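Local coordinates for protein glycerol-3-phosphate dehydrogenase [NAD(+)] (Dunaliella salina, PDB 6IUY) that probably catalyses NAD-dependent interconversion of sn-glycerol 3-phosphate and dihydroxyacetone phosphate, and carries a second, magnesium-binding haloacid dehalogenase-like domain, the pair enabling direct conversion of dihydroxyacetone phosphate to glycerol, at residues H107-P112 and L140-H145; E339-A344 and R367-G372; F355-C360 and S397-I402. All blocks are in the same frame, centred on the assembly; numbering follows the deposited sequence.

Interaction 1: H107-P112 and L140-H145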
loop_
_atom_site.group_PDB
_atom_site.type_symbol
_atom_site.label_atom_id
_atom_site.label_comp_id
_atom_site.label_asym_id
_atom_site.label_seq_id
_atom_site.Cartn_x
_atom_site.Cartn_y
_atom_site.Cartn_z
ATOM N N HIS A 107 23.618 -10.366 43.080
ATOM C CA HIS A 107 22.663 -9.293 43.357
ATOM C C HIS A 107 23.084 -8.610 44.655
ATOM O O HIS A 107 22.581 -7.551 45.033
ATOM C CB HIS A 107 21.220 -9.827 43.449
ATOM C CG HIS A 107 20.857 -10.420 44.782
ATOM N ND1 HIS A 107 20.638 -11.770 44.959
ATOM C CD2 HIS A 107 20.639 -9.842 45.990
ATOM C CE1 HIS A 107 20.322 -12.003 46.224
ATOM N NE2 HIS A 107 20.319 -10.851 46.870
ATOM N N THR A 108 24.017 -9.257 45.336
ATOM C CA THR A 108 24.547 -8.780 46.596
ATOM C C THR A 108 25.818 -7.999 46.322
ATOM O O THR A 108 26.369 -7.329 47.201
ATOM C CB THR A 108 24.838 -9.959 47.538
ATOM O OG1 THR A 108 25.698 -10.894 46.871
ATOM C CG2 THR A 108 23.544 -10.666 47.904
ATOM N N ARG A 109 26.252 -8.081 45.071
ATOM C CA ARG A 109 27.584 -7.659 44.675
ATOM C C ARG A 109 27.629 -6.271 44.066
ATOM O O ARG A 109 28.702 -5.775 43.726
ATOM C CB ARG A 109 28.166 -8.656 43.671
ATOM C CG ARG A 109 28.198 -10.094 44.146
ATOM C CD ARG A 109 29.074 -10.903 43.216
ATOM N NE ARG A 109 30.284 -10.153 42.887
ATOM C CZ ARG A 109 31.171 -10.511 41.964
ATOM N NH1 ARG A 109 30.988 -11.623 41.258
ATOM N NH2 ARG A 109 32.239 -9.749 41.742
ATOM N N LEU A 110 26.471 -5.640 43.928
ATOM C CA LEU A 110 26.383 -4.458 43.091
ATOM C C LEU A 110 26.458 -3.164 43.885
ATOM O O LEU A 110 25.808 -3.015 44.916
ATOM C CB LEU A 110 25.097 -4.502 42.268
ATOM C CG LEU A 110 24.973 -5.763 41.415
ATOM C CD1 LEU A 110 24.491 -6.936 42.270
ATOM C CD2 LEU A 110 24.034 -5.528 40.252
ATOM N N VAL A 111 27.264 -2.232 43.390
ATOM C CA VAL A 111 27.396 -0.933 44.026
ATOM C C VAL A 111 26.038 -0.229 44.048
ATOM O O VAL A 111 25.275 -0.301 43.076
ATOM C CB VAL A 111 28.443 -0.071 43.306
ATOM C CG1 VAL A 111 29.682 -0.907 43.004
ATOM C CG2 VAL A 111 27.889 0.462 42.025
ATOM N N PRO A 112 25.707 0.422 45.173
ATOM C CA PRO A 112 24.387 1.057 45.235
ATOM C C PRO A 112 24.209 2.111 44.143
ATOM O O PRO A 112 25.164 2.795 43.767
ATOM C CB PRO A 112 24.351 1.684 46.645
ATOM C CG PRO A 112 25.751 1.618 47.161
ATOM C CD PRO A 112 26.409 0.464 46.467
ATOM N N LEU A 140 28.549 -12.769 33.646
ATOM C CA LEU A 140 27.275 -13.144 33.033
ATOM C C LEU A 140 26.126 -13.133 34.028
ATOM O O LEU A 140 25.012 -12.774 33.665
ATOM C CB LEU A 140 27.370 -14.513 32.344
ATOM C CG LEU A 140 28.116 -14.463 31.003
ATOM C CD1 LEU A 140 28.123 -15.811 30.294
ATOM C CD2 LEU A 140 27.505 -13.408 30.109
ATOM N N PRO A 141 26.380 -13.524 35.286
ATOM C CA PRO A 141 25.278 -13.413 36.253
ATOM C C PRO A 141 24.951 -11.956 36.521
ATOM O O PRO A 141 23.782 -11.590 36.648
ATOM C CB PRO A 141 25.825 -14.098 37.509
ATOM C CG PRO A 141 26.925 -15.014 37.005
ATOM C CD PRO A 141 27.524 -14.286 35.822
ATOM N N ILE A 142 25.979 -11.123 36.594
ATOM C CA ILE A 142 25.762 -9.698 36.761
ATOM C C ILE A 142 25.012 -9.140 35.550
ATOM O O ILE A 142 24.109 -8.321 35.707
ATOM C CB ILE A 142 27.087 -8.929 36.951
ATOM C CG1 ILE A 142 27.854 -9.469 38.159
ATOM C CG2 ILE A 142 26.817 -7.440 37.131
ATOM C CD1 ILE A 142 29.249 -8.913 38.279
ATOM N N ALA A 143 25.376 -9.583 34.346
ATOM C CA ALA A 143 24.679 -9.145 33.136
ATOM C C ALA A 143 23.218 -9.583 33.177
ATOM O O ALA A 143 22.309 -8.796 32.889
ATOM C CB ALA A 143 25.359 -9.685 31.897
ATOM N N SER A 144 22.999 -10.839 33.542
ATOM C CA SER A 144 21.651 -11.381 33.627
ATOM C C SER A 144 20.765 -10.556 34.568
ATOM O O SER A 144 19.578 -10.338 34.307
ATOM C CB SER A 144 21.705 -12.835 34.091
ATOM O OG SER A 144 20.448 -13.272 34.586
ATOM N N HIS A 145 21.357 -10.091 35.660
ATOM C CA HIS A 145 20.618 -9.386 36.691
ATOM C C HIS A 145 20.279 -7.983 36.243
ATOM O O HIS A 145 19.216 -7.469 36.576
ATOM C CB HIS A 145 21.419 -9.342 37.996
ATOM C CG HIS A 145 20.679 -8.717 39.136
ATOM N ND1 HIS A 145 19.817 -9.431 39.941
ATOM C CD2 HIS A 145 20.673 -7.446 39.605
ATOM C CE1 HIS A 145 19.311 -8.625 40.860
ATOM N NE2 HIS A 145 19.810 -7.417 40.676
#
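H145, in the last turn of helix 136-145, turns its imidazole toward H107 and L110 of the loop that runs alongside. With CG anti to the backbone N (chi1 -176°), the ring is thrown out from the helix toward the loop. The backbone end of H107 lies over one face of it, CA 4.2 Å above the plane and displaced to the rim, and CB of H107 comes to 3.4 Å from CE1 of H145. From another quarter CD2 of L110 meets CD2 of H145 obliquely at 3.9 Å. Outside the two segments, E115 fixes the rotation of the ring by a hydrogen bond to NE2. The imidazole of H107 itself turns away, where CG2 of its neighbour T108 rests on one face.

One turn earlier in the helix, I142 continues the apolar seam. Its CG2 faces CD2 of L110 at a loose 4.6 Å, while its other branch reaches farther along the loop and lays CD1 over a face of the R109 guanidinium, 4.4 Å from NH1. The other terminal nitrogen, NH2, is hydrogen-bonded to OG of S51, which holds the guanidinium while I142 lies against its face; the side chain of D43, of the magnesium site, comes within about 5 Å of that of R109.

No hydrogen bond joins 107-112 to 140-145; instead R109 and V111 pair through their backbones with T48 and V46. Segment 107-112 and the loop holding V46 and T48, side by side against core helix 136-145, are consistent with the cap-to-core junction of a haloacid dehalogenase-like fold.

Interaction 2: E339-A344 and R367-G372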
loop_
_atom_site.group_PDB
_atom_site.type_symbol
_atom_site.label_atom_id
_atom_site.label_comp_id
_atom_site.label_asym_id
_atom_site.label_seq_id
_atom_site.Cartn_x
_atom_site.Cartn_y
_atom_site.Cartn_z
ATOM N N GLU A 339 6.019 31.449 26.588
ATOM C CA GLU A 339 6.214 30.849 27.888
ATOM C C GLU A 339 5.990 29.336 27.834
ATOM O O GLU A 339 6.681 28.583 28.528
ATOM C CB GLU A 339 5.293 31.503 28.919
ATOM C CG GLU A 339 5.345 30.851 30.291
ATOM C CD GLU A 339 3.984 30.327 30.740
ATOM O OE1 GLU A 339 3.009 31.111 30.712
ATOM O OE2 GLU A 339 3.894 29.127 31.105
ATOM N N ALA A 340 5.030 28.891 27.021
ATOM C CA ALA A 340 4.750 27.460 26.883
ATOM C C ALA A 340 5.961 26.713 26.342
ATOM O O ALA A 340 6.239 25.570 26.719
ATOM C CB ALA A 340 3.528 27.232 25.952
ATOM N N VAL A 341 6.664 27.371 25.431
ATOM C CA VAL A 341 7.751 26.762 24.687
ATOM C C VAL A 341 9.132 26.904 25.356
ATOM O O VAL A 341 10.026 26.086 25.126
ATOM C CB VAL A 341 7.816 27.377 23.269
ATOM C CG1 VAL A 341 9.030 26.879 22.520
ATOM C CG2 VAL A 341 6.537 27.064 22.496
ATOM N N ARG A 342 9.319 27.923 26.193
ATOM C CA ARG A 342 10.685 28.288 26.567
ATOM C C ARG A 342 11.421 27.141 27.246
ATOM O O ARG A 342 12.544 26.826 26.858
ATOM C CB ARG A 342 10.714 29.541 27.456
ATOM C CG ARG A 342 10.116 29.373 28.840
ATOM C CD ARG A 342 10.310 30.635 29.676
ATOM N NE ARG A 342 9.487 30.594 30.875
ATOM C CZ ARG A 342 8.747 31.604 31.313
ATOM N NH1 ARG A 342 8.728 32.754 30.651
ATOM N NH2 ARG A 342 8.025 31.455 32.412
ATOM N N GLY A 343 10.823 26.482 28.225
ATOM C CA GLY A 343 11.600 25.444 28.893
ATOM C C GLY A 343 11.678 24.097 28.171
ATOM O O GLY A 343 12.247 23.135 28.691
ATOM N N ALA A 344 11.119 24.024 26.967
ATOM C CA ALA A 344 10.770 22.737 26.371
ATOM C C ALA A 344 11.898 22.095 25.594
ATOM O O ALA A 344 12.481 22.731 24.721
ATOM C CB ALA A 344 9.549 22.896 25.456
ATOM N N ARG A 367 13.461 33.722 19.681
ATOM C CA ARG A 367 14.727 33.027 19.903
ATOM C C ARG A 367 14.645 32.123 21.108
ATOM O O ARG A 367 15.590 31.993 21.872
ATOM C CB ARG A 367 15.874 34.030 20.074
ATOM C CG ARG A 367 16.096 34.914 18.849
ATOM C CD ARG A 367 17.136 35.990 19.103
ATOM N NE ARG A 367 17.366 36.805 17.909
ATOM C CZ ARG A 367 18.249 37.801 17.832
ATOM N NH1 ARG A 367 18.999 38.119 18.884
ATOM N NH2 ARG A 367 18.380 38.483 16.700
ATOM N N VAL A 368 13.494 31.498 21.279
ATOM C CA VAL A 368 13.235 30.714 22.468
ATOM C C VAL A 368 13.433 29.214 22.195
ATOM O O VAL A 368 13.459 28.403 23.121
ATOM C CB VAL A 368 11.811 31.011 22.985
ATOM C CG1 VAL A 368 10.769 30.585 21.967
ATOM C CG2 VAL A 368 11.567 30.368 24.331
ATOM N N VAL A 369 13.591 28.845 20.926
ATOM C CA VAL A 369 13.786 27.436 20.583
ATOM C C VAL A 369 15.276 27.108 20.426
ATOM O O VAL A 369 15.858 27.384 19.381
ATOM C CB VAL A 369 13.026 27.049 19.276
ATOM C CG1 VAL A 369 13.381 25.636 18.856
ATOM C CG2 VAL A 369 11.510 27.165 19.473
ATOM N N GLY A 370 15.886 26.529 21.462
ATOM C CA GLY A 370 17.271 26.076 21.384
ATOM C C GLY A 370 17.468 25.079 20.249
ATOM O O GLY A 370 16.541 24.351 19.904
ATOM N N ARG A 371 18.659 25.037 19.655
ATOM C CA ARG A 371 18.844 24.230 18.444
ATOM C C ARG A 371 18.950 22.733 18.728
ATOM O O ARG A 371 18.967 21.919 17.798
ATOM C CB ARG A 371 20.073 24.703 17.666
ATOM C CG ARG A 371 19.871 26.062 17.003
ATOM C CD ARG A 371 20.906 26.308 15.924
ATOM N NE ARG A 371 20.923 27.704 15.491
ATOM C CZ ARG A 371 20.259 28.172 14.436
ATOM N NH1 ARG A 371 19.516 27.352 13.694
ATOM N NH2 ARG A 371 20.343 29.461 14.121
ATOM N N GLY A 372 19.006 22.374 20.008
ATOM C CA GLY A 372 18.993 20.975 20.402
ATOM C C GLY A 372 17.601 20.441 20.714
ATOM O O GLY A 372 17.447 19.306 21.155
#
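V341 and the consecutive valines V368 and V369 form the close part of this contact, a small apolar cluster made by methyl groups. CG1 of V341 stands anti to its own backbone N (chi1 174°), which carries it out from the last turn of helix 337-342 and into the angle between the two loop residues. There it lies 3.9 Å from CG2 of V369 and 4.1 Å from CG1 of V368. The V341 side chain crosses that of V368 at about a right angle and that of V369 obliquely, so a single methyl branch serves both partners at ordinary van der Waals distance.

Toward solvent the character changes. The second methyl of V368, CG2, is directed at the backbone and CB of R342, but the modelled separation there is too short to be trusted. Beyond CB the R342 chain runs extended from CG to NE and leaves the loop altogether. Its guanidinium returns along its own helix and has CG of E339 3.4 Å above one face, offset to the rim. Nothing polar bridges the segments: the helix end turns back on itself through a bond from N of A344 to O of V341, 3.0 Å long, and R367 opens the loop in the positive-phi position of a Schellman motif.

Inward, the valine cluster is continued by L363 of helix 356-366, which touches V341 and V368, and by L347 of strand 346-349, which touches V341 and V369. The contact thus joins the end of helix 337-342, just before that strand, to the loop leading from helix 356-366 into strand 374-377.

Interaction 3: F355-C360 and S397-I402; sequences FMHGIC and SRILGI. With NAD (nicotinamide-adenine-dinucleotide), chain C.
I399 spreads its two branches over the first turns of helix 356-366, one toward H357 and the other toward C360. Its CG1 sits beside the backbone N, anti to the carbonyl carbon, and from there CD1 crosses the H357 side chain at about a right angle, ending 3.8 Å from ND1. H357 starts out away from the other helix, but its CG is anti to the backbone N (chi1 -176°), which swings the ring back toward I399. Its ND1 is buried by the contact and has no polar partner in the model, so a methyl group is what it meets. The shorter branch of I399, CG2, points to the other helix at the next turn and lies 3.9 Å from CB of C360 and 3.7 Å from its carbonyl O. The same oxygen is approached by CD2 of L400 at 3.8 Å, so two methyl groups pack against one backbone carbonyl. No hydrogen bond crosses between the helices. Helix 392-400 closes on itself: OG of S397 donates to O of I402 at 2.9 Å, with a C=O...donor angle of 147°, across the turn where G401 takes up positive phi.

At the start of 355-360 the chain serves NAD instead. F355 lays its ring flat against the adenine, with C6A of NAD 3.2 Å above the ring centre and CE1 of F355 only 3.1 Å from N6A. A serine here would probably deprive the adenine of the surface beneath one face and leave the base freer to rock in its pocket.

A phenylalanine at the head of 355-360 under the adenine, with the helix that follows packed by its flank on a neighbouring helix outside a largely parallel sheet, belongs to the Rossmann-type dinucleotide-binding domain of glycerol-3-phosphate dehydrogenases.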
loop_
_atom_site.group_PDB
_atom_site.type_symbol
_atom_site.label_atom_id
_atom_site.label_comp_id
_atom_site.label_asym_id
_atom_site.label_seq_id
_atom_site.Cartn_x
_atom_site.Cartn_y
_atom_site.Cartn_z
ATOM N N PHE A 355 -2.413 28.200 10.634
ATOM C CA PHE A 355 -1.874 29.028 11.711
ATOM C C PHE A 355 -0.389 28.783 11.916
ATOM O O PHE A 355 0.276 29.532 12.651
ATOM C CB PHE A 355 -2.629 28.762 13.023
ATOM C CG PHE A 355 -4.082 29.067 12.937
ATOM C CD1 PHE A 355 -4.515 30.292 12.437
ATOM C CD2 PHE A 355 -5.015 28.125 13.289
ATOM C CE1 PHE A 355 -5.855 30.571 12.321
ATOM C CE2 PHE A 355 -6.369 28.392 13.173
ATOM C CZ PHE A 355 -6.792 29.623 12.689
ATOM N N MET A 356 0.132 27.740 11.271
ATOM C CA MET A 356 1.439 27.208 11.651
ATOM C C MET A 356 2.563 28.126 11.254
ATOM O O MET A 356 3.545 28.249 11.990
ATOM C CB MET A 356 1.674 25.832 11.044
ATOM C CG MET A 356 1.227 24.725 11.978
ATOM S SD MET A 356 2.231 24.681 13.473
ATOM C CE MET A 356 1.173 23.717 14.478
ATOM N N HIS A 357 2.422 28.767 10.099
ATOM C CA HIS A 357 3.467 29.661 9.624
ATOM C C HIS A 357 3.666 30.822 10.614
ATOM O O HIS A 357 4.792 31.132 11.003
ATOM C CB HIS A 357 3.126 30.188 8.232
ATOM C CG HIS A 357 4.208 31.034 7.627
ATOM N ND1 HIS A 357 5.459 30.547 7.347
ATOM C CD2 HIS A 357 4.205 32.332 7.240
ATOM C CE1 HIS A 357 6.197 31.511 6.812
ATOM N NE2 HIS A 357 5.459 32.597 6.736
ATOM N N GLY A 358 2.567 31.441 11.033
ATOM C CA GLY A 358 2.615 32.541 11.986
ATOM C C GLY A 358 3.175 32.107 13.327
ATOM O O GLY A 358 3.942 32.843 13.954
ATOM N N ILE A 359 2.810 30.904 13.764
ATOM C CA ILE A 359 3.303 30.362 15.022
ATOM C C ILE A 359 4.822 30.154 14.967
ATOM O O ILE A 359 5.531 30.524 15.905
ATOM C CB ILE A 359 2.599 29.044 15.369
ATOM C CG1 ILE A 359 1.146 29.317 15.750
ATOM C CG2 ILE A 359 3.275 28.354 16.514
ATOM C CD1 ILE A 359 0.282 28.081 15.735
ATOM N N CYS A 360 5.333 29.609 13.864
ATOM C CA CYS A 360 6.776 29.408 13.733
ATOM C C CYS A 360 7.505 30.760 13.672
ATOM O O CYS A 360 8.552 30.928 14.297
ATOM C CB CYS A 360 7.117 28.552 12.499
ATOM S SG CYS A 360 6.640 26.767 12.616
ATOM N N SER A 397 11.709 23.017 10.350
ATOM C CA SER A 397 13.150 22.923 10.151
ATOM C C SER A 397 13.721 24.217 9.589
ATOM O O SER A 397 14.689 24.751 10.109
ATOM C CB SER A 397 13.489 21.752 9.217
ATOM O OG SER A 397 13.207 20.517 9.854
ATOM N N ARG A 398 13.116 24.719 8.524
ATOM C CA ARG A 398 13.618 25.910 7.881
ATOM C C ARG A 398 13.564 27.145 8.786
ATOM O O ARG A 398 14.499 27.934 8.810
ATOM C CB ARG A 398 12.844 26.179 6.591
ATOM C CG ARG A 398 13.175 27.533 5.967
ATOM C CD ARG A 398 12.528 27.688 4.609
ATOM N NE ARG A 398 13.023 26.676 3.676
ATOM C CZ ARG A 398 14.103 26.836 2.917
ATOM N NH1 ARG A 398 14.794 27.969 2.982
ATOM N NH2 ARG A 398 14.490 25.867 2.098
ATOM N N ILE A 399 12.475 27.319 9.527
ATOM C CA ILE A 399 12.271 28.563 10.257
ATOM C C ILE A 399 12.850 28.521 11.674
ATOM O O ILE A 399 13.336 29.526 12.166
ATOM C CB ILE A 399 10.788 28.915 10.357
ATOM C CG1 ILE A 399 10.253 29.354 8.991
ATOM C CG2 ILE A 399 10.591 30.003 11.402
ATOM C CD1 ILE A 399 8.727 29.412 8.925
ATOM N N LEU A 400 12.798 27.358 12.311
ATOM C CA LEU A 400 13.275 27.206 13.669
ATOM C C LEU A 400 14.632 26.518 13.739
ATOM O O LEU A 400 15.248 26.468 14.806
ATOM C CB LEU A 400 12.256 26.422 14.501
ATOM C CG LEU A 400 10.925 27.162 14.687
ATOM C CD1 LEU A 400 9.923 26.301 15.453
ATOM C CD2 LEU A 400 11.190 28.471 15.415
ATOM N N GLY A 401 15.084 25.968 12.613
ATOM C CA GLY A 401 16.404 25.359 12.532
ATOM C C GLY A 401 16.585 24.080 13.323
ATOM O O GLY A 401 17.700 23.720 13.703
ATOM N N ILE A 402 15.486 23.388 13.583
ATOM C CA ILE A 402 15.559 22.110 14.263
ATOM C C ILE A 402 14.975 20.990 13.398
ATOM O O ILE A 402 14.184 21.233 12.477
ATOM C CB ILE A 402 14.818 22.148 15.595
ATOM C CG1 ILE A 402 13.386 22.623 15.378
ATOM C CG2 ILE A 402 15.531 23.076 16.587
ATOM C CD1 ILE A 402 12.538 22.512 16.625
HETATM P PA NAD C . -9.242 21.667 15.642
HETATM O O1A NAD C . -9.980 21.064 16.766
HETATM O O2A NAD C . -9.735 21.241 14.266
HETATM O O5B NAD C . -9.348 23.292 15.690
HETATM C C5B NAD C . -9.608 23.963 16.932
HETATM C C4B NAD C . -8.380 24.821 17.331
HETATM O O4B NAD C . -8.239 25.807 16.488
HETATM C C3B NAD C . -8.649 25.498 18.677
HETATM O O3B NAD C . -7.982 24.915 19.699
HETATM C C2B NAD C . -8.157 26.945 18.481
HETATM O O2B NAD C . -7.324 27.327 19.662
HETATM C C1B NAD C . -7.480 26.896 17.385
HETATM N N9A NAD C . -7.495 28.156 16.770
HETATM C C8A NAD C . -8.556 28.874 16.333
HETATM N N7A NAD C . -8.076 30.026 15.813
HETATM C C5A NAD C . -6.722 30.035 15.946
HETATM C C6A NAD C . -5.751 30.960 15.609
HETATM N N6A NAD C . -5.961 32.227 14.998
HETATM N N1A NAD C . -4.460 30.693 15.844
HETATM C C2A NAD C . -4.115 29.511 16.430
HETATM N N3A NAD C . -5.062 28.609 16.773
HETATM C C4A NAD C . -6.364 28.876 16.528
HETATM O O3 NAD C . -7.696 21.262 15.805
HETATM P PN NAD C . -7.081 19.783 15.861
HETATM O O1N NAD C . -8.178 18.736 15.927
HETATM O O2N NAD C . -6.167 19.626 17.055
HETATM O O5D NAD C . -6.313 19.555 14.501
HETATM C C5D NAD C . -5.112 20.246 14.210
HETATM C C4D NAD C . -4.322 19.384 13.215
HETATM O O4D NAD C . -4.429 18.106 13.528
HETATM C C3D NAD C . -4.941 19.537 11.841
HETATM O O3D NAD C . -3.962 19.751 10.945
HETATM C C2D NAD C . -5.647 18.179 11.564
HETATM O O2D NAD C . -5.701 18.000 10.089
HETATM C C1D NAD C . -4.902 17.315 12.192
HETATM N N1N NAD C . -5.571 16.099 12.608
HETATM C C2N NAD C . -6.830 16.102 13.173
HETATM C C3N NAD C . -7.430 14.906 13.560
HETATM C C7N NAD C . -8.851 14.951 14.164
HETATM O O7N NAD C . -9.513 13.936 14.252
HETATM N N7N NAD C . -9.360 16.216 14.632
HETATM C C4N NAD C . -6.782 13.701 13.395
HETATM C C5N NAD C . -5.507 13.691 12.856
HETATM C C6N NAD C . -4.913 14.896 12.479
#

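Interactions 2 and 3 share the dehydrogenase's nucleotide-binding region, their centres about 13 Å apart. Helix 356-366 links them: interaction 3 uses its first turns, and the loop of interaction 2 leaves its end. They also touch directly, CD1 of I402 lying 3.9 Å from CG1 of V369. Both are partly buried and mainly apolar, but only interaction 3 extends to a cofactor. Interaction 1 stands apart, its centre 40 Å or more from the others, in the haloacid dehalogenase-like region. It is the most buried of the three, although its histidines lie toward the surface, and it sets an imidazole and a guanidinium against carbon groups, where interaction 2 rests on valine methyls and interaction 3 adds an imidazole and a phenyl ring on the adenine.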